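Local structure of putative peptidase (Parabacteroides merdae, 4L8K) at residues 12-16 / 33-37; 89-93 / 287-291; 135-141 / 206-210. The protein probably cleaves peptide bonds as a serine peptidase of family S41, whose catalytic fold belongs to the ClpP/crotonase clan. Residues are numbered along the deposited sequence.

Contact 1 of 3, residues 12-16 / 33-37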
loop_
_atom_site.group_PDB
_atom_site.type_symbol
_atom_site.label_atom_id
_atom_site.label_comp_id
_atom_site.label_asym_id
_atom_site.label_seq_id
_atom_site.Cartn_x
_atom_site.Cartn_y
_atom_site.Cartn_z
ATOM N N PHE A 12 19.022 22.107 -9.800
ATOM C CA PHE A 12 19.679 20.797 -9.925
ATOM C C PHE A 12 20.410 20.455 -8.601
ATOM O O PHE A 12 20.186 19.383 -8.025
ATOM C CB PHE A 12 20.661 20.781 -11.122
ATOM C CG PHE A 12 21.771 19.764 -11.012
ATOM C CD1 PHE A 12 21.489 18.396 -10.979
ATOM C CD2 PHE A 12 23.101 20.169 -10.925
ATOM C CE1 PHE A 12 22.518 17.455 -10.833
ATOM C CE2 PHE A 12 24.130 19.229 -10.821
ATOM C CZ PHE A 12 23.830 17.874 -10.769
ATOM N N GLU A 13 21.274 21.388 -8.136
ATOM C CA GLU A 13 22.063 21.245 -6.911
ATOM C C GLU A 13 21.168 20.993 -5.699
ATOM O O GLU A 13 21.426 20.050 -4.963
ATOM C CB GLU A 13 22.944 22.490 -6.657
ATOM C CG GLU A 13 24.075 22.691 -7.653
ATOM C CD GLU A 13 25.278 21.765 -7.609
ATOM O OE1 GLU A 13 25.419 20.990 -6.633
ATOM O OE2 GLU A 13 26.104 21.843 -8.550
ATOM N N ALA A 14 20.100 21.799 -5.528
ATOM C CA ALA A 14 19.161 21.689 -4.412
ATOM C C ALA A 14 18.431 20.344 -4.416
ATOM O O ALA A 14 18.394 19.688 -3.377
ATOM C CB ALA A 14 18.153 22.821 -4.457
ATOM N N LEU A 15 17.900 19.918 -5.586
ATOM C CA LEU A 15 17.207 18.645 -5.726
ATOM C C LEU A 15 18.144 17.460 -5.432
ATOM O O LEU A 15 17.737 16.549 -4.715
ATOM C CB LEU A 15 16.561 18.500 -7.125
ATOM C CG LEU A 15 15.802 17.170 -7.373
ATOM C CD1 LEU A 15 14.705 16.929 -6.326
ATOM C CD2 LEU A 15 15.251 17.096 -8.757
ATOM N N TRP A 16 19.383 17.472 -5.971
ATOM C CA TRP A 16 20.343 16.395 -5.727
ATOM C C TRP A 16 20.644 16.266 -4.211
ATOM O O TRP A 16 20.679 15.150 -3.683
ATOM C CB TRP A 16 21.650 16.617 -6.530
ATOM C CG TRP A 16 22.574 15.436 -6.414
ATOM C CD1 TRP A 16 22.532 14.292 -7.158
ATOM C CD2 TRP A 16 23.523 15.191 -5.354
ATOM N NE1 TRP A 16 23.464 13.388 -6.691
ATOM C CE2 TRP A 16 24.086 13.916 -5.584
ATOM C CE3 TRP A 16 24.015 15.963 -4.283
ATOM C CZ2 TRP A 16 25.126 13.399 -4.790
ATOM C CZ3 TRP A 16 25.038 15.448 -3.496
ATOM C CH2 TRP A 16 25.574 14.178 -3.742
ATOM N N TRP A 33 24.464 7.508 -6.108
ATOM C CA TRP A 33 23.978 8.884 -6.165
ATOM C C TRP A 33 25.089 9.899 -6.484
ATOM O O TRP A 33 24.784 10.955 -7.040
ATOM C CB TRP A 33 23.222 9.260 -4.880
ATOM C CG TRP A 33 22.277 10.418 -5.052
ATOM C CD1 TRP A 33 22.265 11.574 -4.326
ATOM C CD2 TRP A 33 21.188 10.518 -5.987
ATOM N NE1 TRP A 33 21.244 12.394 -4.750
ATOM C CE2 TRP A 33 20.567 11.773 -5.775
ATOM C CE3 TRP A 33 20.649 9.651 -6.963
ATOM C CZ2 TRP A 33 19.476 12.210 -6.543
ATOM C CZ3 TRP A 33 19.542 10.064 -7.692
ATOM C CH2 TRP A 33 18.969 11.332 -7.483
ATOM N N ASP A 34 26.363 9.563 -6.209
ATOM C CA ASP A 34 27.509 10.415 -6.552
ATOM C C ASP A 34 27.776 10.387 -8.059
ATOM O O ASP A 34 28.133 11.422 -8.623
ATOM C CB ASP A 34 28.773 9.981 -5.782
ATOM C CG ASP A 34 28.839 10.416 -4.326
ATOM O OD1 ASP A 34 28.182 11.422 -3.972
ATOM O OD2 ASP A 34 29.594 9.782 -3.551
ATOM N N ASP A 35 27.597 9.212 -8.713
ATOM C CA ASP A 35 27.772 9.056 -10.167
ATOM C C ASP A 35 26.604 9.711 -10.903
ATOM O O ASP A 35 26.778 10.163 -12.035
ATOM C CB ASP A 35 27.901 7.577 -10.598
ATOM C CG ASP A 35 28.977 6.750 -9.897
ATOM O OD1 ASP A 35 29.963 7.350 -9.387
ATOM O OD2 ASP A 35 28.853 5.499 -9.886
ATOM N N VAL A 36 25.412 9.748 -10.252
ATOM C CA VAL A 36 24.205 10.412 -10.754
ATOM C C VAL A 36 24.504 11.927 -10.762
ATOM O O VAL A 36 24.172 12.621 -11.738
ATOM C CB VAL A 36 22.924 10.033 -9.933
ATOM C CG1 VAL A 36 21.785 11.018 -10.176
ATOM C CG2 VAL A 36 22.465 8.608 -10.250
ATOM N N TYR A 37 25.189 12.426 -9.700
ATOM C CA TYR A 37 25.579 13.835 -9.660
ATOM C C TYR A 37 26.523 14.161 -10.835
ATOM O O TYR A 37 26.278 15.131 -11.538
ATOM C CB TYR A 37 26.245 14.237 -8.325
ATOM C CG TYR A 37 26.658 15.693 -8.314
ATOM C CD1 TYR A 37 25.762 16.687 -7.932
ATOM C CD2 TYR A 37 27.912 16.087 -8.782
ATOM C CE1 TYR A 37 26.111 18.038 -7.987
ATOM C CE2 TYR A 37 28.269 17.436 -8.858
ATOM C CZ TYR A 37 27.372 18.406 -8.441
ATOM O OH TYR A 37 27.742 19.730 -8.494
#

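Contact 2 of 3, residues 89-93 / 287-291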
loop_
_atom_site.group_PDB
_atom_site.type_symbol
_atom_site.label_atom_id
_atom_site.label_comp_id
_atom_site.label_asym_id
_atom_site.label_seq_id
_atom_site.Cartn_x
_atom_site.Cartn_y
_atom_site.Cartn_z
ATOM N N ALA A 89 -3.207 -5.399 -13.594
ATOM C CA ALA A 89 -4.200 -4.636 -12.835
ATOM C C ALA A 89 -4.729 -5.489 -11.658
ATOM O O ALA A 89 -4.706 -5.034 -10.507
ATOM C CB ALA A 89 -5.342 -4.177 -13.745
ATOM N N ASN A 90 -5.126 -6.746 -11.938
ATOM C CA ASN A 90 -5.637 -7.742 -10.954
ATOM C C ASN A 90 -6.847 -7.249 -10.191
ATOM O O ASN A 90 -7.125 -7.725 -9.074
ATOM C CB ASN A 90 -4.526 -8.217 -9.980
ATOM C CG ASN A 90 -3.625 -9.258 -10.614
ATOM O OD1 ASN A 90 -4.073 -10.108 -11.373
ATOM N ND2 ASN A 90 -2.342 -9.200 -10.354
ATOM N N PHE A 91 -7.617 -6.343 -10.832
ATOM C CA PHE A 91 -8.866 -5.773 -10.302
ATOM C C PHE A 91 -9.590 -5.076 -11.445
ATOM O O PHE A 91 -8.952 -4.360 -12.212
ATOM C CB PHE A 91 -8.604 -4.768 -9.139
ATOM C CG PHE A 91 -9.863 -4.182 -8.542
ATOM C CD1 PHE A 91 -10.577 -4.873 -7.565
ATOM C CD2 PHE A 91 -10.360 -2.965 -8.990
ATOM C CE1 PHE A 91 -11.770 -4.358 -7.043
ATOM C CE2 PHE A 91 -11.556 -2.444 -8.474
ATOM C CZ PHE A 91 -12.247 -3.144 -7.502
ATOM N N TYR A 92 -10.905 -5.299 -11.564
ATOM C CA TYR A 92 -11.762 -4.669 -12.567
ATOM C C TYR A 92 -13.080 -4.437 -11.908
ATOM O O TYR A 92 -13.715 -5.397 -11.437
ATOM C CB TYR A 92 -11.914 -5.533 -13.849
ATOM C CG TYR A 92 -10.590 -5.864 -14.508
ATOM C CD1 TYR A 92 -9.972 -4.961 -15.371
ATOM C CD2 TYR A 92 -9.922 -7.056 -14.220
ATOM C CE1 TYR A 92 -8.740 -5.254 -15.962
ATOM C CE2 TYR A 92 -8.688 -7.347 -14.790
ATOM C CZ TYR A 92 -8.108 -6.452 -15.670
ATOM O OH TYR A 92 -6.901 -6.756 -16.238
ATOM N N LYS A 93 -13.480 -3.171 -11.819
ATOM C CA LYS A 93 -14.741 -2.747 -11.208
ATOM C C LYS A 93 -15.939 -3.465 -11.880
ATOM O O LYS A 93 -16.841 -3.932 -11.185
ATOM C CB LYS A 93 -14.853 -1.204 -11.323
ATOM C CG LYS A 93 -16.201 -0.577 -10.960
ATOM C CD LYS A 93 -16.413 -0.406 -9.448
ATOM C CE LYS A 93 -17.651 0.403 -9.089
ATOM N NZ LYS A 93 -18.915 -0.119 -9.711
ATOM N N ALA A 287 -0.176 -16.301 -4.181
ATOM C CA ALA A 287 -0.196 -15.486 -5.383
ATOM C C ALA A 287 -1.335 -15.971 -6.309
ATOM O O ALA A 287 -1.401 -17.154 -6.639
ATOM C CB ALA A 287 1.158 -15.554 -6.095
ATOM N N VAL A 288 -2.272 -15.068 -6.649
ATOM C CA VAL A 288 -3.409 -15.337 -7.533
ATOM C C VAL A 288 -3.537 -14.130 -8.461
ATOM O O VAL A 288 -3.519 -12.992 -7.994
ATOM C CB VAL A 288 -4.769 -15.685 -6.816
ATOM C CG1 VAL A 288 -5.831 -16.103 -7.833
ATOM C CG2 VAL A 288 -4.613 -16.785 -5.771
ATOM N N ALA A 289 -3.654 -14.378 -9.765
ATOM C CA ALA A 289 -3.819 -13.349 -10.790
ATOM C C ALA A 289 -5.134 -13.545 -11.515
ATOM O O ALA A 289 -5.491 -14.691 -11.804
ATOM C CB ALA A 289 -2.652 -13.399 -11.807
ATOM N N ILE A 290 -5.841 -12.443 -11.848
ATOM C CA ILE A 290 -7.070 -12.534 -12.657
ATOM C C ILE A 290 -6.662 -13.042 -14.066
ATOM O O ILE A 290 -5.724 -12.525 -14.667
ATOM C CB ILE A 290 -7.893 -11.217 -12.693
ATOM C CG1 ILE A 290 -8.401 -10.868 -11.262
ATOM C CG2 ILE A 290 -9.093 -11.334 -13.688
ATOM C CD1 ILE A 290 -9.220 -9.584 -11.188
ATOM N N THR A 291 -7.315 -14.116 -14.524
ATOM C CA THR A 291 -6.992 -14.710 -15.814
ATOM C C THR A 291 -7.860 -14.139 -16.912
ATOM O O THR A 291 -8.980 -13.692 -16.654
ATOM C CB THR A 291 -7.105 -16.226 -15.752
ATOM O OG1 THR A 291 -8.467 -16.566 -15.538
ATOM C CG2 THR A 291 -6.223 -16.820 -14.673
HETATM O O HOH W 1 -4.019 -10.740 -14.208
#

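Contact 3 of 3, residues 135-141 / 206-210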
loop_
_atom_site.group_PDB
_atom_site.type_symbol
_atom_site.label_atom_id
_atom_site.label_comp_id
_atom_site.label_asym_id
_atom_site.label_seq_id
_atom_site.Cartn_x
_atom_site.Cartn_y
_atom_site.Cartn_z
ATOM N N ASN A 135 -19.491 1.808 14.717
ATOM C CA ASN A 135 -20.819 1.228 14.471
ATOM C C ASN A 135 -20.854 0.585 13.090
ATOM O O ASN A 135 -21.329 -0.536 12.976
ATOM C CB ASN A 135 -21.937 2.267 14.644
ATOM C CG ASN A 135 -22.135 2.733 16.070
ATOM O OD1 ASN A 135 -21.843 2.054 17.034
ATOM N ND2 ASN A 135 -22.673 3.900 16.244
ATOM N N ASN A 136 -20.275 1.243 12.069
ATOM C CA ASN A 136 -20.147 0.693 10.709
ATOM C C ASN A 136 -19.554 -0.717 10.750
ATOM O O ASN A 136 -20.115 -1.656 10.161
ATOM C CB ASN A 136 -19.236 1.582 9.837
ATOM C CG ASN A 136 -19.761 2.916 9.456
ATOM O OD1 ASN A 136 -18.970 3.832 9.225
ATOM N ND2 ASN A 136 -21.092 3.053 9.307
ATOM N N LEU A 137 -18.419 -0.860 11.480
ATOM C CA LEU A 137 -17.725 -2.136 11.634
ATOM C C LEU A 137 -18.585 -3.152 12.386
ATOM O O LEU A 137 -18.708 -4.278 11.912
ATOM C CB LEU A 137 -16.353 -1.955 12.321
ATOM C CG LEU A 137 -15.271 -1.315 11.452
ATOM C CD1 LEU A 137 -14.174 -0.680 12.314
ATOM C CD2 LEU A 137 -14.704 -2.302 10.399
ATOM N N ASP A 138 -19.208 -2.754 13.515
ATOM C CA ASP A 138 -20.073 -3.649 14.294
ATOM C C ASP A 138 -21.252 -4.176 13.471
ATOM O O ASP A 138 -21.569 -5.363 13.566
ATOM C CB ASP A 138 -20.598 -2.951 15.559
ATOM C CG ASP A 138 -19.587 -2.841 16.689
ATOM O OD1 ASP A 138 -18.467 -3.383 16.541
ATOM O OD2 ASP A 138 -19.912 -2.203 17.715
ATOM N N TYR A 139 -21.870 -3.311 12.646
ATOM C CA TYR A 139 -23.006 -3.672 11.788
ATOM C C TYR A 139 -22.604 -4.618 10.650
ATOM O O TYR A 139 -23.350 -5.556 10.344
ATOM C CB TYR A 139 -23.695 -2.424 11.234
ATOM C CG TYR A 139 -24.715 -1.884 12.212
ATOM C CD1 TYR A 139 -25.894 -2.585 12.480
ATOM C CD2 TYR A 139 -24.491 -0.699 12.904
ATOM C CE1 TYR A 139 -26.813 -2.125 13.423
ATOM C CE2 TYR A 139 -25.420 -0.216 13.833
ATOM C CZ TYR A 139 -26.578 -0.934 14.084
ATOM O OH TYR A 139 -27.512 -0.469 14.964
HETATM N N MSE A 140 -21.419 -4.390 10.055
HETATM C CA MSE A 140 -20.894 -5.225 8.981
HETATM C C MSE A 140 -20.617 -6.631 9.547
HETATM O O MSE A 140 -21.060 -7.617 8.955
HETATM C CB MSE A 140 -19.656 -4.558 8.328
HETATM C CG MSE A 140 -18.952 -5.399 7.250
HETATM SE SE MSE A 140 -17.651 -6.628 8.066
HETATM C CE MSE A 140 -16.310 -5.268 8.715
ATOM N N PHE A 141 -19.964 -6.719 10.700
ATOM C CA PHE A 141 -19.666 -7.995 11.349
ATOM C C PHE A 141 -20.950 -8.719 11.749
ATOM O O PHE A 141 -21.031 -9.931 11.529
ATOM C CB PHE A 141 -18.705 -7.838 12.569
ATOM C CG PHE A 141 -17.258 -7.494 12.225
ATOM C CD1 PHE A 141 -16.577 -8.171 11.211
ATOM C CD2 PHE A 141 -16.561 -6.534 12.953
ATOM C CE1 PHE A 141 -15.241 -7.863 10.908
ATOM C CE2 PHE A 141 -15.231 -6.227 12.645
ATOM C CZ PHE A 141 -14.579 -6.884 11.621
ATOM N N ARG A 206 -14.759 -3.477 20.918
ATOM C CA ARG A 206 -15.961 -3.672 20.103
ATOM C C ARG A 206 -15.948 -5.067 19.446
ATOM O O ARG A 206 -15.141 -5.909 19.835
ATOM C CB ARG A 206 -16.057 -2.547 19.051
ATOM C CG ARG A 206 -15.920 -1.118 19.593
ATOM C CD ARG A 206 -17.142 -0.646 20.348
ATOM N NE ARG A 206 -18.323 -0.597 19.486
ATOM C CZ ARG A 206 -18.933 0.522 19.114
ATOM N NH1 ARG A 206 -18.498 1.700 19.548
ATOM N NH2 ARG A 206 -19.999 0.470 18.327
ATOM N N THR A 207 -16.855 -5.336 18.486
ATOM C CA THR A 207 -16.950 -6.657 17.831
ATOM C C THR A 207 -15.638 -7.005 17.097
ATOM O O THR A 207 -15.118 -6.197 16.314
ATOM C CB THR A 207 -18.145 -6.723 16.874
ATOM O OG1 THR A 207 -19.313 -6.366 17.601
ATOM C CG2 THR A 207 -18.319 -8.119 16.252
ATOM N N ARG A 208 -15.104 -8.204 17.391
ATOM C CA ARG A 208 -13.876 -8.686 16.773
ATOM C C ARG A 208 -14.171 -9.875 15.850
ATOM O O ARG A 208 -15.170 -10.575 16.048
ATOM C CB ARG A 208 -12.824 -9.030 17.847
ATOM C CG ARG A 208 -12.195 -7.762 18.470
ATOM C CD ARG A 208 -11.170 -8.060 19.544
ATOM N NE ARG A 208 -11.755 -8.776 20.682
ATOM C CZ ARG A 208 -11.278 -9.912 21.174
ATOM N NH1 ARG A 208 -10.201 -10.472 20.642
ATOM N NH2 ARG A 208 -11.862 -10.489 22.211
ATOM N N TRP A 209 -13.334 -10.075 14.823
ATOM C CA TRP A 209 -13.499 -11.186 13.887
ATOM C C TRP A 209 -12.285 -12.105 14.012
ATOM O O TRP A 209 -11.170 -11.746 13.598
ATOM C CB TRP A 209 -13.702 -10.690 12.448
ATOM C CG TRP A 209 -14.021 -11.784 11.468
ATOM C CD1 TRP A 209 -13.128 -12.590 10.819
ATOM C CD2 TRP A 209 -15.327 -12.174 10.999
ATOM N NE1 TRP A 209 -13.795 -13.461 9.983
ATOM C CE2 TRP A 209 -15.143 -13.223 10.070
ATOM C CE3 TRP A 209 -16.640 -11.759 11.298
ATOM C CZ2 TRP A 209 -16.216 -13.844 9.421
ATOM C CZ3 TRP A 209 -17.700 -12.372 10.646
ATOM C CH2 TRP A 209 -17.480 -13.384 9.704
ATOM N N LEU A 210 -12.504 -13.284 14.598
ATOM C CA LEU A 210 -11.415 -14.226 14.831
ATOM C C LEU A 210 -11.545 -15.464 13.943
ATOM O O LEU A 210 -10.694 -16.339 13.991
ATOM C CB LEU A 210 -11.349 -14.591 16.322
ATOM C CG LEU A 210 -11.144 -13.410 17.312
ATOM C CD1 LEU A 210 -11.049 -13.911 18.742
ATOM C CD2 LEU A 210 -9.913 -12.578 16.972
HETATM O O HOH W 2 -21.454 -6.955 15.772
#

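Contact 1 of 3, residues 12-16 / 33-37
Two helical turns run almost exactly antiparallel here: the axes of 12-16 and 33-37 make 174° and come no closer than 11.8 Å. Even the nearest CA atoms, those of Trp16 and Tyr37, are 7.0 Å apart, so the gap has to be filled by large side chains, and four aromatics do it. The Trp16 indole lies in the middle. One face carries the Trp33 indole in an offset stack, five-membered ring centroids 3.7 Å apart and planes at 7°; the opposite face takes Tyr37, whose CB makes a CH-pi contact and whose ring turns its edge toward the indole at 72°. The two tryptophans are also tied reciprocally: Trp16 NE1 donates to Trp33 O at 2.8 Å, and Trp33 NE1 to Trp16 O at 3.0 Å, nearly straight at 177°. Each indole nitrogen thus reaches the other helix's backbone. Phe12 CZ meets Tyr37 CE1 at 3.6 Å, with the rings slid apart. At the outer end of the tyrosine, Tyr37 OH donates to Glu13 OE2 at 2.7 Å. The result is an aromatic cluster between helices 8-22 and 33-43, a helical hairpin in the tricorn C1-like region. Helix 50-61 packs beside it, Met60 touching Phe12, Leu15 and Val36, while Phe26 and His190 from loops meet Trp33.

Contact 2 of 3, residues 89-93 / 287-291
Asn90 supplies the polar half of this meeting of two irregular segments, Ile290 the apolar half. The Asn90 backbone sits in the left-handed region (57/28), which asparagine adopts more readily than most non-glycine residues, and its m rotamer carries OD1 over to 287-291. There OD1 accepts a hydrogen bond from Ile290 N at 3.0 Å and lies 3.3 Å from Ala289 CA. The same oxygen takes a second bond from a water, 2.9 Å from Asn90 OD1, which also donates to Ile290 O at 2.5 Å. One carboxamide oxygen therefore serves both the NH of Ile290 and, through the water, its carbonyl. From the other side Ile290 points its CB toward 89-93; with chi1 m and chi2 t the chain is extended, and CD1 reaches Phe91 N at 3.6 Å and Tyr92 CD2 at 4.0 Å. The CA-to-CB bond of Phe91 points away, and its ring meets that of Tyr124. Thr291, with chi1 p, caps helix 292-296 through OG1 to Asp294 N, and Tyr92 holds the N-cap position of helix 93-100. The contact thus joins the lead-in to helix 93-100 to the extended loop that follows edge strand 286-287, with Ile295 of helix 292-296 against Tyr92 and Ile290, and helix 301-311 touching Asn90 through Ile302.

Contact 3 of 3, residues 135-141 / 206-210
The salt bridge between Asp138 and Arg206 leads this contact. Both Arg206 NH2 (2.7 Å) and Arg206 NE (2.9 Å) donate to the single oxygen Asp138 OD2, which lies at the edge of the guanidinium, near its plane. Arg206 NH2 also gives a hydrogen bond to Asn135 OD1 at 2.8 Å; Asn135 is one helical turn before Asp138, so the arginine reaches two successive turns of helix 134-143. The other carboxylate oxygen, Asp138 OD1, accepts the backbone amide Thr207 N at 3.2 Å and forms a second salt bridge, with Arg171. A water adds to this, donating to Asp138 O at 2.7 Å and lying 2.9 Å from Thr207 OG1. Further along, the contact turns apolar. Phe141, a turn after Asp138, packs its CB on Thr207 CG2 at 3.7 Å and its CE1 on Trp209 CB at 3.6 Å, while the phenyl and indole planes, at 22°, are slid so far that the rings barely overlap. The loop 206-210, which leads into strand 213-217 of the mixed sheet, thus passes the helix from partly exposed Arg206 to buried Trp209. From the helix side Asp138 faces two arginines, Arg206 of this loop and Arg171 of a neighbouring one, so its charge is well compensated while its bond to Thr207 N helps fix the course of the loop.

In the fold
Contact 1 stands apart, 39 Å from contact 2 and 50 Å from contact 3 between centres, and on the opposite side of the chain's centre from contact 3. It alone pairs two helices, in the tricorn C1-like region, whereas contact 3 joins a helix to a loop in the S41 region and contact 2 joins two loops. All three are partly buried; contact 2 is nearest the middle of the chain, about 16 Å from its centre, yet buries the least surface. The chemistry differs too: stacked aromatics with indole-to-backbone hydrogen bonds in contact 1, a carboxamide, a water and one isoleucine in contact 2, ionic pairing grading into aromatic packing in contact 3. Contacts 2 and 3 both adjoin the mixed seven-stranded sheet.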